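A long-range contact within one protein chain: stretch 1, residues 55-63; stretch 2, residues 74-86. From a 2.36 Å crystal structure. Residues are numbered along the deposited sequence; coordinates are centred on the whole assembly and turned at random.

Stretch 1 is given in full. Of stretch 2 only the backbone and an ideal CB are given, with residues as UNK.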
# COMPACT_ATOMS: atom_id res chain seq x y z
N ASP A 55 -8.77 -5.04 16.88
CA ASP A 55 -8.10 -4.06 16.04
C ASP A 55 -7.94 -4.63 14.64
O ASP A 55 -7.52 -5.79 14.47
CB ASP A 55 -6.73 -3.68 16.61
CG ASP A 55 -6.80 -3.14 18.03
OD1 ASP A 55 -5.76 -2.65 18.52
OD2 ASP A 55 -7.88 -3.24 18.66
N VAL A 56 -8.27 -3.83 13.63
CA VAL A 56 -8.14 -4.23 12.24
C VAL A 56 -6.95 -3.50 11.63
O VAL A 56 -6.66 -2.36 12.01
CB VAL A 56 -9.45 -3.97 11.45
CG1 VAL A 56 -9.80 -2.49 11.43
CG2 VAL A 56 -9.35 -4.53 10.04
N THR A 57 -6.24 -4.17 10.73
CA THR A 57 -5.11 -3.58 10.02
C THR A 57 -5.33 -3.77 8.54
O THR A 57 -5.57 -4.90 8.08
CB THR A 57 -3.78 -4.22 10.44
OG1 THR A 57 -3.62 -4.11 11.85
CG2 THR A 57 -2.62 -3.52 9.74
N VAL A 58 -5.25 -2.68 7.78
CA VAL A 58 -5.45 -2.70 6.34
C VAL A 58 -4.10 -2.51 5.68
O VAL A 58 -3.32 -1.64 6.07
CB VAL A 58 -6.46 -1.63 5.88
CG1 VAL A 58 -6.63 -1.67 4.37
CG2 VAL A 58 -7.80 -1.86 6.54
N TYR A 59 -3.81 -3.35 4.69
CA TYR A 59 -2.59 -3.25 3.91
C TYR A 59 -2.91 -2.79 2.50
O TYR A 59 -4.01 -3.04 1.99
CB TYR A 59 -1.87 -4.59 3.83
CG TYR A 59 -1.46 -5.11 5.17
CD1 TYR A 59 -2.35 -5.83 5.95
CD2 TYR A 59 -0.19 -4.87 5.65
CE1 TYR A 59 -1.97 -6.31 7.19
CE2 TYR A 59 0.20 -5.34 6.88
CZ TYR A 59 -0.69 -6.05 7.65
OH TYR A 59 -0.29 -6.52 8.88
N LEU A 60 -1.95 -2.12 1.89
CA LEU A 60 -2.02 -1.68 0.50
C LEU A 60 -0.76 -2.11 -0.21
O LEU A 60 0.35 -1.78 0.23
CB LEU A 60 -2.18 -0.16 0.42
CG LEU A 60 -2.14 0.47 -0.95
CD1 LEU A 60 -3.52 0.48 -1.54
CD2 LEU A 60 -1.57 1.89 -0.84
N ASP A 61 -0.91 -2.87 -1.30
CA ASP A 61 0.22 -3.26 -2.14
C ASP A 61 -0.16 -2.91 -3.57
O ASP A 61 -0.83 -3.68 -4.26
CB ASP A 61 0.55 -4.75 -1.96
CG ASP A 61 1.84 -5.13 -2.64
OD1 ASP A 61 2.37 -4.31 -3.41
OD2 ASP A 61 2.35 -6.25 -2.42
N THR A 62 0.25 -1.72 -4.00
CA THR A 62 0.03 -1.24 -5.36
C THR A 62 1.25 -1.55 -6.21
O THR A 62 2.38 -1.24 -5.82
CB THR A 62 -0.22 0.27 -5.34
OG1 THR A 62 -1.47 0.55 -4.67
CG2 THR A 62 -0.27 0.83 -6.73
N LYS A 63 1.02 -2.17 -7.37
CA LYS A 63 2.09 -2.61 -8.25
C LYS A 63 2.24 -1.65 -9.42
O LYS A 63 1.30 -0.92 -9.78
CB LYS A 63 1.81 -4.02 -8.77
CG LYS A 63 1.53 -5.02 -7.68
CD LYS A 63 2.78 -5.72 -7.23
CE LYS A 63 2.60 -6.18 -5.81
NZ LYS A 63 3.73 -7.01 -5.36
N UNK A 74 -6.25 -0.82 -11.34
CA UNK A 74 -6.23 -1.67 -10.15
C UNK A 74 -5.62 -0.94 -8.97
O UNK A 74 -6.19 -0.91 -7.88
CB UNK A 74 -5.46 -2.96 -10.42
N UNK A 75 -4.45 -0.34 -9.17
CA UNK A 75 -3.88 0.49 -8.13
C UNK A 75 -4.84 1.55 -7.64
O UNK A 75 -5.03 1.70 -6.43
CB UNK A 75 -2.60 1.15 -8.63
N UNK A 76 -5.48 2.28 -8.56
CA UNK A 76 -6.35 3.37 -8.14
C UNK A 76 -7.56 2.85 -7.37
O UNK A 76 -7.99 3.46 -6.39
CB UNK A 76 -6.81 4.18 -9.35
N UNK A 77 -8.15 1.74 -7.81
CA UNK A 77 -9.26 1.19 -7.04
C UNK A 77 -8.81 0.86 -5.62
O UNK A 77 -9.46 1.26 -4.64
CB UNK A 77 -9.82 -0.06 -7.72
N UNK A 78 -7.66 0.19 -5.48
CA UNK A 78 -7.17 -0.17 -4.15
C UNK A 78 -6.95 1.07 -3.30
O UNK A 78 -7.37 1.14 -2.14
CB UNK A 78 -5.87 -0.97 -4.25
N UNK A 79 -6.27 2.08 -3.86
CA UNK A 79 -5.94 3.26 -3.07
C UNK A 79 -7.21 3.95 -2.58
O UNK A 79 -7.31 4.35 -1.41
CB UNK A 79 -5.09 4.23 -3.89
N UNK A 80 -8.21 4.07 -3.45
CA UNK A 80 -9.45 4.73 -3.08
C UNK A 80 -10.10 4.07 -1.88
O UNK A 80 -10.59 4.75 -0.97
CB UNK A 80 -10.42 4.73 -4.26
N UNK A 81 -10.12 2.73 -1.85
CA UNK A 81 -10.68 2.03 -0.70
C UNK A 81 -9.80 2.20 0.53
O UNK A 81 -10.30 2.32 1.65
CB UNK A 81 -10.86 0.54 -1.02
N UNK A 82 -8.48 2.17 0.33
CA UNK A 82 -7.55 2.45 1.42
C UNK A 82 -7.84 3.81 2.04
O UNK A 82 -7.91 3.94 3.27
CB UNK A 82 -6.10 2.39 0.92
N UNK A 83 -8.02 4.83 1.20
CA UNK A 83 -8.26 6.18 1.71
C UNK A 83 -9.61 6.26 2.41
O UNK A 83 -9.75 6.91 3.45
CB UNK A 83 -8.19 7.20 0.57
N UNK A 84 -10.63 5.59 1.85
CA UNK A 84 -11.96 5.57 2.45
C UNK A 84 -11.93 5.03 3.87
O UNK A 84 -12.69 5.48 4.73
CB UNK A 84 -12.91 4.73 1.60
N UNK A 85 -11.04 4.07 4.14
CA UNK A 85 -10.88 3.55 5.49
C UNK A 85 -10.18 4.56 6.39
O UNK A 85 -10.57 4.74 7.55
CB UNK A 85 -10.10 2.24 5.46
N UNK A 86 -9.16 5.24 5.86
CA UNK A 86 -8.45 6.26 6.63
C UNK A 86 -9.41 7.38 7.04
O UNK A 86 -9.42 7.81 8.20
CB UNK A 86 -7.28 6.83 5.82

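Stretch 1 is a strand whose Val 56, Val 58, Leu 60 and Thr 62 point toward stretch 2, a helix running nearly antiparallel to it at 160°, the axes 8.0 Å apart at closest approach. The face offered is mostly aliphatic, with one hydroxyl at the Thr 62 end.

At position 74 CA-to-CB points sideways and no strand atom lies within 5.5 Å of the ideal CB, so many residues would fit; it is Lys 74, whose end leads away. Position 75 is different. Its CB direction runs straight at the strand, and the ideal CB would lie 3.0 Å from Thr 62 CG2, too tight for a carbon pair. Helical angles of -53/-48 are open to any residue, so it is the lack of room that favours glycine. Gly 75 is found, and its CA packs 3.9 Å from Thr 62 CG2.

Positions 76 and 77 meet nothing of the strand, which leaves the choice wide; they are Lys 76 and Lys 77, with extended side chains.

At position 78 CB points toward the strand and already lies 3.9 Å from Leu 60 CD1. A small apolar residue completes this contact without further reach, and Ala 78 does so.

Position 79 points sideways, with Leu 60 CD1 4.7 Å and Thr 62 OG1 5.2 Å from the ideal CB of position 79. A branched or flexible aliphatic side chain could bend back to them. Ile 79, with chi1 m, does this: its CG1 comes 4.1 Å from Leu 60 CD1 and 3.8 Å from Thr 62 OG1.

Positions 80 and 81 have no strand atom near the ideal CB and place little demand on type; they are Ala 80 and Ser 81.

Position 82 points toward the strand, its ideal CB 4.0 Å from Leu 60 CD1, with Val 58 CG1 farther off. Leucine, methionine or an aromatic would suit. Phe 82, with chi1 t, lays one ring face under Leu 60 CB, which is 4.0 Å from the ring centroid in a CH-pi contact, while Val 58 CG1 meets the ring edge, 3.8 Å from Phe 82 CD1.

Position 85 points toward the strand, but its nearest visible neighbour, Val 58 CG2, is 4.8 Å from the ideal CB, leaving space for a large apolar group. Phe 85 fills it: Val 58 CG2 sits over the ring face, 3.5 Å from Phe 85 CE2, and Val 56 CG1 lies at the edge, 3.8 Å from Phe 85 CZ.

Positions 83, 84 and 86 are out of reach of the strand, which sets no preference there; they are Val 83, Asn 84 and Ile 86.

Stretch 2, residues 74-86: KGKKAIASFVNFI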
# COMPACT_ATOMS: atom_id res chain seq x y z
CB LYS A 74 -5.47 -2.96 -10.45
CG LYS A 74 -5.88 -4.17 -9.60
CD LYS A 74 -7.10 -4.88 -10.17
CE LYS A 74 -7.62 -5.97 -9.21
NZ LYS A 74 -6.71 -7.15 -9.07
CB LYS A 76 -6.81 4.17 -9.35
CG LYS A 76 -5.77 5.11 -9.93
CD LYS A 76 -6.22 5.53 -11.33
CE LYS A 76 -5.46 6.76 -11.84
NZ LYS A 76 -6.15 7.37 -13.02
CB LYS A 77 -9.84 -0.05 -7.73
CG LYS A 77 -10.78 0.29 -8.88
CD LYS A 77 -11.59 -0.93 -9.32
CE LYS A 77 -12.61 -0.57 -10.40
NZ LYS A 77 -13.50 -1.73 -10.74
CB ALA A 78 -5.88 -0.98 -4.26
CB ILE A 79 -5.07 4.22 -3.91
CG1 ILE A 79 -3.73 3.54 -4.22
CG2 ILE A 79 -4.87 5.53 -3.17
CD1 ILE A 79 -2.93 4.27 -5.26
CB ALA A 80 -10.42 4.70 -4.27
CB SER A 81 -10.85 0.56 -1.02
OG SER A 81 -11.92 0.38 -1.93
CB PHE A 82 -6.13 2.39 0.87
CG PHE A 82 -5.07 2.37 1.91
CD1 PHE A 82 -4.93 1.27 2.73
CD2 PHE A 82 -4.20 3.42 2.04
CE1 PHE A 82 -3.94 1.23 3.67
CE2 PHE A 82 -3.22 3.38 2.98
CZ PHE A 82 -3.09 2.28 3.80
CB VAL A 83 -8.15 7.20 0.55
CG1 VAL A 83 -8.62 8.57 1.00
CG2 VAL A 83 -6.72 7.26 0.04
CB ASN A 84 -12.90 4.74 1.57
CG ASN A 84 -14.30 5.33 1.47
OD1 ASN A 84 -14.56 6.18 0.63
ND2 ASN A 84 -15.21 4.86 2.33
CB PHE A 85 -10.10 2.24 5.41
CG PHE A 85 -9.78 1.63 6.74
CD1 PHE A 85 -10.76 1.00 7.47
CD2 PHE A 85 -8.49 1.63 7.22
CE1 PHE A 85 -10.46 0.41 8.68
CE2 PHE A 85 -8.19 1.04 8.43
CZ PHE A 85 -9.18 0.43 9.16
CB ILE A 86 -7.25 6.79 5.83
CG1 ILE A 86 -6.20 5.70 5.68
CG2 ILE A 86 -6.65 8.03 6.50
CD1 ILE A 86 -5.27 5.96 4.52
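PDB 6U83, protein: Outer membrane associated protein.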